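Local coordinates for protein HTP-2 (Caenorhabditis elegans, PDB 4TZM), which binds a closure motif of HTP-3 through its HORMA domain, probably as a step in assembling the meiotic chromosome axis, at residues 55-66 with 77-86. Numbering follows the deposited sequence.
Sequences RQRNILEKEYFS and MTLSFKNLRA
The ring of F65 meets L79 in the tightly packed half of this contact, a worked example of how a two-stranded hairpin is sealed onto helices. CE1 of F65 lies 3.5 Å from CD2 of L79, the two side chains running alongside each other, while CB of R55 covers one ring face over its centre. M77 CB packs on R55 CG at 3.7 Å and on F65 CB. Beside them the strands pair antiparallel: S66 and T78 exchange two backbone bonds, and S80 N reaches Y64 O at 2.9 Å.

A more polar but close patch follows. With CG anti to the backbone N (chi1 -173°), the amide of N83 stands at the edge of the Y64 ring, the planes 86° apart. Its OD1 caps helix 84-102, accepting from A86 N at 3.2 Å. Replacing N83 by alanine is likely to leave A86 N without this side-chain acceptor and a gap at the tyrosine edge. The loose side is K62 and E63, whose exposed side chains lead away.

In this HORMA domain L60 and R85 also pack on the bound closure peptide. The hairpin rests against helix 35-56 through L54, S51 and Y47, while L79 meets I89 and L93 of helix 84-102.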
ATOM      1  N   ARG A  55       9.824  -4.340   7.041  1.00 57.24           N
ATOM      2  CA  ARG A  55      10.276  -5.112   8.194  1.00 61.15           C
ATOM      3  C   ARG A  55      10.448  -6.591   7.851  1.00 61.17           C
ATOM      4  O   ARG A  55      11.511  -7.167   8.077  1.00 59.31           O
ATOM      5  CB  ARG A  55       9.301  -4.955   9.363  1.00 62.68           C
ATOM      6  CG  ARG A  55       9.578  -5.888  10.535  1.00 64.66           C
ATOM      7  CD  ARG A  55      10.882  -5.552  11.247  1.00 72.90           C
ATOM      8  NE  ARG A  55      11.552  -6.766  11.702  1.00 84.30           N
ATOM      9  CZ  ARG A  55      12.694  -7.222  11.199  1.00 86.50           C
ATOM     10  NH1 ARG A  55      13.314  -6.549  10.237  1.00 82.85           N
ATOM     11  NH2 ARG A  55      13.225  -8.344  11.666  1.00 92.14           N
ATOM     12  N   GLN A  56       9.401  -7.192   7.293  1.00 63.44           N
ATOM     13  CA  GLN A  56       9.377  -8.632   7.028  1.00 67.66           C
ATOM     14  C   GLN A  56      10.459  -9.073   6.037  1.00 67.06           C
ATOM     15  O   GLN A  56      10.966 -10.190   6.125  1.00 72.32           O
ATOM     16  CB  GLN A  56       7.991  -9.044   6.517  1.00 72.44           C
ATOM     17  CG  GLN A  56       7.386 -10.252   7.226  1.00 80.82           C
ATOM     18  CD  GLN A  56       7.184 -10.030   8.714  1.00 85.03           C
ATOM     19  OE1 GLN A  56       6.684  -8.988   9.140  1.00 86.56           O
ATOM     20  NE2 GLN A  56       7.577 -11.012   9.515  1.00 87.35           N
ATOM     21  N   ARG A  57      10.814  -8.197   5.102  1.00 66.12           N
ATOM     22  CA  ARG A  57      11.884  -8.496   4.152  1.00 66.72           C
ATOM     23  C   ARG A  57      13.244  -8.096   4.717  1.00 69.23           C
ATOM     24  O   ARG A  57      14.269  -8.215   4.038  1.00 71.27           O
ATOM     25  CB  ARG A  57      11.635  -7.793   2.813  1.00 65.03           C
ATOM     26  CG  ARG A  57      10.562  -8.455   1.965  1.00 63.76           C
ATOM     27  CD  ARG A  57      10.902  -9.911   1.689  1.00 64.56           C
ATOM     28  NE  ARG A  57      11.817 -10.072   0.563  1.00 64.72           N
ATOM     29  CZ  ARG A  57      12.626 -11.114   0.402  1.00 67.82           C
ATOM     30  NH1 ARG A  57      12.648 -12.085   1.305  1.00 66.52           N
ATOM     31  NH2 ARG A  57      13.423 -11.182  -0.656  1.00 72.18           N
ATOM     32  N   ASN A  58      13.240  -7.623   5.961  1.00 68.03           N
ATOM     33  CA  ASN A  58      14.463  -7.269   6.677  1.00 74.77           C
ATOM     34  C   ASN A  58      15.244  -6.162   5.963  1.00 70.89           C
ATOM     35  O   ASN A  58      16.470  -6.115   6.010  1.00 64.99           O
ATOM     36  CB  ASN A  58      15.342  -8.513   6.883  1.00 81.51           C
ATOM     37  CG  ASN A  58      16.388  -8.321   7.972  1.00 91.88           C
ATOM     38  OD1 ASN A  58      17.560  -8.067   7.688  1.00 94.10           O
ATOM     39  ND2 ASN A  58      15.966  -8.444   9.225  1.00 97.05           N
ATOM     40  N   ILE A  59      14.511  -5.273   5.298  1.00 69.62           N
ATOM     41  CA  ILE A  59      15.108  -4.134   4.618  1.00 66.75           C
ATOM     42  C   ILE A  59      15.516  -3.098   5.658  1.00 66.18           C
ATOM     43  O   ILE A  59      16.552  -2.443   5.532  1.00 61.97           O
ATOM     44  CB  ILE A  59      14.135  -3.525   3.593  1.00 61.82           C
ATOM     45  CG1 ILE A  59      13.774  -4.568   2.533  1.00 64.18           C
ATOM     46  CG2 ILE A  59      14.729  -2.289   2.939  1.00 61.81           C
ATOM     47  CD1 ILE A  59      12.855  -4.049   1.437  1.00 62.59           C
ATOM     48  N   LEU A  60      14.695  -2.970   6.694  1.00 68.18           N
ATOM     49  CA  LEU A  60      15.024  -2.150   7.855  1.00 69.14           C
ATOM     50  C   LEU A  60      14.933  -2.987   9.126  1.00 72.53           C
ATOM     51  O   LEU A  60      13.998  -3.773   9.287  1.00 74.21           O
ATOM     52  CB  LEU A  60      14.092  -0.943   7.952  1.00 65.10           C
ATOM     53  CG  LEU A  60      14.237   0.138   6.883  1.00 63.74           C
ATOM     54  CD1 LEU A  60      13.193   1.219   7.095  1.00 63.19           C
ATOM     55  CD2 LEU A  60      15.638   0.728   6.901  1.00 65.36           C
ATOM     56  N   GLU A  61      15.902  -2.815  10.022  1.00 74.33           N
ATOM     57  CA  GLU A  61      15.941  -3.557  11.283  1.00 80.43           C
ATOM     58  C   GLU A  61      14.756  -3.207  12.177  1.00 78.15           C
ATOM     59  O   GLU A  61      14.162  -2.138  12.038  1.00 75.13           O
ATOM     60  CB  GLU A  61      17.249  -3.284  12.035  1.00 88.19           C
ATOM     61  CG  GLU A  61      18.513  -3.656  11.275  1.00 97.06           C
ATOM     62  CD  GLU A  61      18.974  -2.558  10.335  1.00104.13           C
ATOM     63  OE1 GLU A  61      19.639  -2.872   9.326  1.00108.95           O
ATOM     64  OE2 GLU A  61      18.677  -1.378  10.611  1.00104.60           O
ATOM     65  N   LYS A  62      14.436  -4.105  13.107  1.00 79.97           N
ATOM     66  CA  LYS A  62      13.281  -3.952  13.993  1.00 81.25           C
ATOM     67  C   LYS A  62      13.307  -2.681  14.852  1.00 81.88           C
ATOM     68  O   LYS A  62      12.290  -2.307  15.435  1.00 81.51           O
ATOM     69  CB  LYS A  62      13.160  -5.177  14.906  1.00 85.25           C
ATOM     70  CG  LYS A  62      14.397  -5.424  15.756  1.00 91.06           C
ATOM     71  CD  LYS A  62      14.153  -6.489  16.815  1.00 96.58           C
ATOM     72  CE  LYS A  62      15.352  -6.606  17.746  1.00103.48           C
ATOM     73  NZ  LYS A  62      15.115  -7.557  18.869  1.00107.96           N
ATOM     74  N   GLU A  63      14.465  -2.032  14.937  1.00 84.86           N
ATOM     75  CA  GLU A  63      14.604  -0.790  15.699  1.00 87.72           C
ATOM     76  C   GLU A  63      13.789   0.354  15.083  1.00 82.57           C
ATOM     77  O   GLU A  63      13.313   1.249  15.789  1.00 79.43           O
ATOM     78  CB  GLU A  63      16.079  -0.383  15.797  1.00 94.17           C
ATOM     79  CG  GLU A  63      16.795  -0.864  17.060  1.00103.23           C
ATOM     80  CD  GLU A  63      16.854  -2.378  17.177  1.00107.81           C
ATOM     81  OE1 GLU A  63      16.454  -2.908  18.235  1.00112.00           O
ATOM     82  OE2 GLU A  63      17.308  -3.039  16.220  1.00107.27           O
ATOM     83  N   TYR A  64      13.627   0.312  13.765  1.00 79.24           N
ATOM     84  CA  TYR A  64      12.897   1.342  13.031  1.00 74.56           C
ATOM     85  C   TYR A  64      11.382   1.172  13.126  1.00 70.57           C
ATOM     86  O   TYR A  64      10.624   2.008  12.627  1.00 69.21           O
ATOM     87  CB  TYR A  64      13.321   1.331  11.562  1.00 73.44           C
ATOM     88  CG  TYR A  64      14.773   1.684  11.349  1.00 76.92           C
ATOM     89  CD1 TYR A  64      15.310   2.850  11.883  1.00 81.11           C
ATOM     90  CD2 TYR A  64      15.612   0.846  10.629  1.00 76.86           C
ATOM     91  CE1 TYR A  64      16.640   3.178  11.695  1.00 81.43           C
ATOM     92  CE2 TYR A  64      16.944   1.165  10.436  1.00 79.04           C
ATOM     93  CZ  TYR A  64      17.453   2.332  10.972  1.00 80.92           C
ATOM     94  OH  TYR A  64      18.776   2.658  10.787  1.00 82.28           O
ATOM     95  N   PHE A  65      10.945   0.100  13.776  1.00 68.49           N
ATOM     96  CA  PHE A  65       9.526  -0.231  13.828  1.00 62.39           C
ATOM     97  C   PHE A  65       8.987  -0.331  15.246  1.00 65.96           C
ATOM     98  O   PHE A  65       9.741  -0.333  16.214  1.00 68.91           O
ATOM     99  CB  PHE A  65       9.271  -1.548  13.109  1.00 55.38           C
ATOM    100  CG  PHE A  65       9.711  -1.553  11.678  1.00 52.20           C
ATOM    101  CD1 PHE A  65       8.841  -1.164  10.665  1.00 49.54           C
ATOM    102  CD2 PHE A  65      10.996  -1.949  11.342  1.00 53.56           C
ATOM    103  CE1 PHE A  65       9.253  -1.174   9.338  1.00 50.24           C
ATOM    104  CE2 PHE A  65      11.416  -1.961  10.022  1.00 53.80           C
ATOM    105  CZ  PHE A  65      10.547  -1.574   9.018  1.00 51.09           C
ATOM    106  N   SER A  66       7.667  -0.417  15.355  1.00 69.44           N
ATOM    107  CA  SER A  66       7.014  -0.641  16.636  1.00 75.57           C
ATOM    108  C   SER A  66       5.902  -1.673  16.471  1.00 71.77           C
ATOM    109  O   SER A  66       5.377  -1.859  15.373  1.00 65.96           O
ATOM    110  CB  SER A  66       6.458   0.665  17.201  1.00 80.68           C
ATOM    111  OG  SER A  66       5.970   0.466  18.516  1.00 87.31           O
ATOM    112  N   MET A  77       4.482  -4.906  12.305  1.00 68.20           N
ATOM    113  CA  MET A  77       5.446  -3.875  12.671  1.00 67.17           C
ATOM    114  C   MET A  77       5.257  -2.627  11.809  1.00 61.11           C
ATOM    115  O   MET A  77       5.442  -2.671  10.594  1.00 56.41           O
ATOM    116  CB  MET A  77       6.877  -4.403  12.532  1.00 70.12           C
ATOM    117  CG  MET A  77       7.174  -5.649  13.361  1.00 72.90           C
ATOM    118  SD  MET A  77       6.932  -5.419  15.137  1.00 80.95           S
ATOM    119  CE  MET A  77       8.332  -4.384  15.555  1.00 57.97           C
ATOM    120  N   THR A  78       4.879  -1.519  12.443  1.00 61.64           N
ATOM    121  CA  THR A  78       4.713  -0.243  11.745  1.00 57.57           C
ATOM    122  C   THR A  78       5.874   0.697  12.044  1.00 58.77           C
ATOM    123  O   THR A  78       6.391   0.710  13.161  1.00 63.92           O
ATOM    124  CB  THR A  78       3.398   0.458  12.137  1.00 54.60           C
ATOM    125  OG1 THR A  78       3.401   0.732  13.545  1.00 56.34           O
ATOM    126  CG2 THR A  78       2.198  -0.411  11.778  1.00 46.01           C
ATOM    127  N   LEU A  79       6.275   1.485  11.050  1.00 57.08           N
ATOM    128  CA  LEU A  79       7.388   2.417  11.208  1.00 57.23           C
ATOM    129  C   LEU A  79       7.166   3.350  12.399  1.00 60.38           C
ATOM    130  O   LEU A  79       6.059   3.847  12.609  1.00 63.57           O
ATOM    131  CB  LEU A  79       7.594   3.223   9.922  1.00 52.40           C
ATOM    132  CG  LEU A  79       8.249   2.475   8.754  1.00 45.78           C
ATOM    133  CD1 LEU A  79       8.004   3.199   7.440  1.00 43.78           C
ATOM    134  CD2 LEU A  79       9.746   2.297   8.994  1.00 47.45           C
ATOM    135  N   SER A  80       8.216   3.564  13.185  1.00 59.64           N
ATOM    136  CA  SER A  80       8.116   4.360  14.404  1.00 66.71           C
ATOM    137  C   SER A  80       8.405   5.834  14.134  1.00 70.13           C
ATOM    138  O   SER A  80       9.372   6.169  13.449  1.00 69.91           O
ATOM    139  CB  SER A  80       9.074   3.825  15.471  1.00 71.32           C
ATOM    140  OG  SER A  80       8.950   4.558  16.677  1.00 74.60           O
ATOM    141  N   PHE A  81       7.563   6.707  14.679  1.00 71.79           N
ATOM    142  CA  PHE A  81       7.701   8.144  14.466  1.00 77.95           C
ATOM    143  C   PHE A  81       8.725   8.769  15.411  1.00 81.26           C
ATOM    144  O   PHE A  81       9.061   9.944  15.276  1.00 82.49           O
ATOM    145  CB  PHE A  81       6.348   8.839  14.628  1.00 78.79           C
ATOM    146  CG  PHE A  81       5.396   8.581  13.495  1.00 77.81           C
ATOM    147  CD1 PHE A  81       5.425   9.369  12.355  1.00 77.78           C
ATOM    148  CD2 PHE A  81       4.472   7.548  13.564  1.00 75.93           C
ATOM    149  CE1 PHE A  81       4.551   9.135  11.306  1.00 73.58           C
ATOM    150  CE2 PHE A  81       3.599   7.310  12.521  1.00 71.40           C
ATOM    151  CZ  PHE A  81       3.638   8.105  11.390  1.00 70.48           C
ATOM    152  N   LYS A  82       9.214   7.981  16.364  1.00 83.81           N
ATOM    153  CA  LYS A  82      10.236   8.443  17.299  1.00 85.29           C
ATOM    154  C   LYS A  82      11.631   8.322  16.685  1.00 82.78           C
ATOM    155  O   LYS A  82      12.502   9.155  16.934  1.00 87.75           O
ATOM    156  CB  LYS A  82      10.160   7.661  18.612  1.00 89.85           C
ATOM    157  CG  LYS A  82       8.928   7.975  19.454  1.00 95.25           C
ATOM    158  CD  LYS A  82       8.763   6.975  20.591  1.00104.47           C
ATOM    159  CE  LYS A  82       7.425   7.150  21.298  1.00108.42           C
ATOM    160  NZ  LYS A  82       7.101   5.999  22.189  1.00112.02           N
ATOM    161  N   ASN A  83      11.840   7.280  15.888  1.00 73.95           N
ATOM    162  CA  ASN A  83      13.063   7.154  15.104  1.00 70.56           C
ATOM    163  C   ASN A  83      13.008   8.104  13.912  1.00 66.10           C
ATOM    164  O   ASN A  83      12.051   8.073  13.134  1.00 64.57           O
ATOM    165  CB  ASN A  83      13.260   5.710  14.636  1.00 69.72           C
ATOM    166  CG  ASN A  83      14.601   5.492  13.956  1.00 68.52           C
ATOM    167  OD1 ASN A  83      14.841   5.981  12.851  1.00 66.72           O
ATOM    168  ND2 ASN A  83      15.475   4.738  14.608  1.00 70.70           N
ATOM    169  N   LEU A  84      14.031   8.943  13.768  1.00 61.56           N
ATOM    170  CA  LEU A  84      14.008  10.020  12.783  1.00 60.96           C
ATOM    171  C   LEU A  84      14.025   9.527  11.340  1.00 59.83           C
ATOM    172  O   LEU A  84      13.285  10.047  10.505  1.00 58.03           O
ATOM    173  CB  LEU A  84      15.175  10.981  13.017  1.00 61.95           C
ATOM    174  CG  LEU A  84      14.932  12.092  14.045  1.00 63.92           C
ATOM    175  CD1 LEU A  84      16.203  12.890  14.315  1.00 64.98           C
ATOM    176  CD2 LEU A  84      13.814  13.007  13.572  1.00 60.30           C
ATOM    177  N   ARG A  85      14.856   8.533  11.039  1.00 61.94           N
ATOM    178  CA  ARG A  85      14.898   7.998   9.677  1.00 66.50           C
ATOM    179  C   ARG A  85      13.629   7.231   9.329  1.00 59.82           C
ATOM    180  O   ARG A  85      13.181   7.256   8.186  1.00 56.96           O
ATOM    181  CB  ARG A  85      16.113   7.091   9.463  1.00 73.75           C
ATOM    182  CG  ARG A  85      16.383   6.870   7.979  1.00 77.24           C
ATOM    183  CD  ARG A  85      17.239   5.653   7.708  1.00 85.48           C
ATOM    184  NE  ARG A  85      17.636   5.594   6.304  1.00 90.38           N
ATOM    185  CZ  ARG A  85      18.366   4.621   5.768  1.00 92.96           C
ATOM    186  NH1 ARG A  85      18.782   3.606   6.512  1.00 92.51           N
ATOM    187  NH2 ARG A  85      18.678   4.661   4.480  1.00 95.06           N
ATOM    188  N   ALA A  86      13.058   6.546  10.314  1.00 62.16           N
ATOM    189  CA  ALA A  86      11.821   5.807  10.095  1.00 55.80           C
ATOM    190  C   ALA A  86      10.697   6.803   9.889  1.00 53.07           C
ATOM    191  O   ALA A  86       9.804   6.586   9.081  1.00 51.33           O
ATOM    192  CB  ALA A  86      11.520   4.891  11.264  1.00 52.57           C
TER
HETATM  193  O   HOH W   1       5.009  -7.054  10.329  1.00 41.18           O